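PDB 2QMA: diaminobutyrate-pyruvate transaminase and L-2,4-diaminobutyrate decarboxylase from Vibrio parahaemolyticus, which probably uses pyridoxal 5'-phosphate to decarboxylate L-2,4-diaminobutyrate in this C-terminal decarboxylase domain of a longer protein that also carries an aminotransferase domain. Local coordinates for residues 277-282 and 310-315. Numbering follows the deposited sequence.
Sequences LDFIAD and LKGVER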
loop_
_atom_site.group_PDB
_atom_site.type_symbol
_atom_site.label_atom_id
_atom_site.label_comp_id
_atom_site.label_asym_id
_atom_site.label_seq_id
_atom_site.Cartn_x
_atom_site.Cartn_y
_atom_site.Cartn_z
ATOM N N LEU A 277 21.847 3.437 18.994
ATOM C CA LEU A 277 21.731 4.214 17.778
ATOM C C LEU A 277 22.790 5.319 17.730
ATOM O O LEU A 277 23.284 5.655 16.681
ATOM C CB LEU A 277 20.330 4.824 17.705
ATOM C CG LEU A 277 19.118 3.905 17.562
ATOM C CD1 LEU A 277 17.802 4.762 17.230
ATOM C CD2 LEU A 277 19.397 2.772 16.537
ATOM N N ASP A 278 23.126 5.897 18.879
ATOM C CA ASP A 278 24.162 6.932 18.906
ATOM C C ASP A 278 25.540 6.415 18.516
ATOM O O ASP A 278 26.263 7.039 17.771
ATOM C CB ASP A 278 24.199 7.588 20.291
ATOM C CG ASP A 278 24.713 8.994 20.227
ATOM O OD1 ASP A 278 24.193 9.800 19.439
ATOM O OD2 ASP A 278 25.626 9.303 20.981
ATOM N N PHE A 279 25.916 5.258 19.028
ATOM C CA PHE A 279 27.209 4.660 18.603
ATOM C C PHE A 279 27.213 4.221 17.135
ATOM O O PHE A 279 28.222 4.381 16.430
ATOM C CB PHE A 279 27.578 3.457 19.478
ATOM C CG PHE A 279 28.929 2.921 19.187
ATOM C CD1 PHE A 279 30.053 3.509 19.750
ATOM C CD2 PHE A 279 29.094 1.836 18.327
ATOM C CE1 PHE A 279 31.343 2.999 19.472
ATOM C CE2 PHE A 279 30.339 1.330 18.053
ATOM C CZ PHE A 279 31.487 1.913 18.639
ATOM N N ILE A 280 26.082 3.701 16.673
ATOM C CA ILE A 280 25.956 3.310 15.269
ATOM C C ILE A 280 26.139 4.590 14.424
ATOM O O ILE A 280 26.834 4.583 13.403
ATOM C CB ILE A 280 24.641 2.629 15.022
ATOM C CG1 ILE A 280 24.675 1.256 15.720
ATOM C CG2 ILE A 280 24.394 2.414 13.500
ATOM C CD1 ILE A 280 23.347 0.492 15.696
ATOM N N ALA A 281 25.563 5.695 14.890
ATOM C CA ALA A 281 25.663 6.967 14.165
ATOM C C ALA A 281 27.114 7.412 14.131
ATOM O O ALA A 281 27.595 7.986 13.125
ATOM C CB ALA A 281 24.716 8.070 14.779
ATOM N N ASP A 282 27.845 7.156 15.218
ATOM C CA ASP A 282 29.268 7.524 15.250
ATOM C C ASP A 282 30.071 6.647 14.337
ATOM O O ASP A 282 31.041 7.116 13.774
ATOM C CB ASP A 282 29.835 7.446 16.669
ATOM C CG ASP A 282 29.261 8.531 17.591
ATOM O OD1 ASP A 282 28.893 9.629 17.098
ATOM O OD2 ASP A 282 29.201 8.281 18.796
ATOM N N LEU A 310 16.048 6.149 22.332
ATOM C CA LEU A 310 16.218 6.345 20.893
ATOM C C LEU A 310 17.329 7.372 20.612
ATOM O O LEU A 310 17.540 7.730 19.475
ATOM C CB LEU A 310 14.877 6.822 20.271
ATOM C CG LEU A 310 13.626 5.961 20.408
ATOM C CD1 LEU A 310 12.435 6.626 19.725
ATOM C CD2 LEU A 310 13.916 4.595 19.733
ATOM N N LYS A 311 18.043 7.825 21.656
ATOM C CA LYS A 311 19.137 8.788 21.476
ATOM C C LYS A 311 20.032 8.413 20.280
ATOM O O LYS A 311 20.506 7.306 20.218
ATOM C CB LYS A 311 19.989 8.910 22.762
ATOM C CG LYS A 311 21.088 9.985 22.618
ATOM C CD LYS A 311 20.396 11.372 22.468
ATOM C CE LYS A 311 21.397 12.488 22.218
ATOM N NZ LYS A 311 20.685 13.783 22.018
ATOM N N GLY A 312 20.252 9.330 19.337
ATOM C CA GLY A 312 20.970 8.969 18.093
ATOM C C GLY A 312 20.029 8.899 16.895
ATOM O O GLY A 312 20.416 9.148 15.759
ATOM N N VAL A 313 18.759 8.606 17.160
ATOM C CA VAL A 313 17.751 8.598 16.068
ATOM C C VAL A 313 17.742 9.937 15.358
ATOM O O VAL A 313 17.596 9.979 14.130
ATOM C CB VAL A 313 16.312 8.157 16.525
ATOM C CG1 VAL A 313 15.638 9.255 17.316
ATOM C CG2 VAL A 313 15.425 7.783 15.296
ATOM N N GLU A 314 17.955 11.039 16.090
ATOM C CA GLU A 314 17.917 12.348 15.405
ATOM C C GLU A 314 19.030 12.596 14.345
ATOM O O GLU A 314 18.957 13.569 13.586
ATOM C CB GLU A 314 17.915 13.521 16.415
ATOM C CG GLU A 314 19.262 13.783 17.147
ATOM C CD GLU A 314 19.762 12.667 18.104
ATOM O OE1 GLU A 314 18.962 11.739 18.527
ATOM O OE2 GLU A 314 20.975 12.775 18.472
ATOM N N ARG A 315 20.059 11.758 14.349
ATOM C CA ARG A 315 21.209 11.859 13.445
ATOM C C ARG A 315 21.135 10.913 12.229
ATOM O O ARG A 315 22.002 10.988 11.346
ATOM C CB ARG A 315 22.488 11.538 14.232
ATOM C CG ARG A 315 22.647 12.366 15.564
ATOM C CD ARG A 315 23.748 11.787 16.454
ATOM N NE ARG A 315 25.000 11.731 15.729
ATOM C CZ ARG A 315 26.047 10.995 16.083
ATOM N NH1 ARG A 315 27.128 11.055 15.332
ATOM N NH2 ARG A 315 26.005 10.187 17.155
HETATM O O HOH W 1 19.929 4.790 21.042
#
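The guanidinium of R315 lies with one face over the methyl of A281, whose CB sits 3.4 Å from R315 NH2 and over the centre of the group. Two carboxylates of the helix meet the rim of the same plane. D282 OD1 takes two bonds end-on, from R315 NH1 and NH2, each 2.9 Å long, while NH2 also donates to D278 OD1 at 2.9 Å. The acceptors lie within about 11° of the guanidinium plane, yet NH2 approaches both carboxylates from well above their own planes, by 67° at D278. R315 crosses the helix as far as CD, then a bend at chi3 (56°) swings its end obliquely along the helix toward D282. With the methyl on one face and two acids at the edge, the rotation of the guanidinium is probably well fixed.

Beyond the salt bridges the backbones close in: the CA atoms of D278 and G312 are 3.9 Å apart, G312 being third in a type II turn from L310 to V313. G312, with a positive phi, has no CB to strike the helix; its N donates to E314 OE1 at 2.9 Å. L277 runs alongside V313, CD1 to CB 3.8 Å, and both side chains touch V293 of strand 290-295. A water bridges L277 N and K311 O at the first turn of the helix.

The i, i+4 acid pair D278 and D282 sharing one arginine forms a salt-bridge network, here joining helix 277-287 to the loop that leads into strand 318-322, within the α/β large domain characteristic of fold-type I pyridoxal-phosphate enzymes.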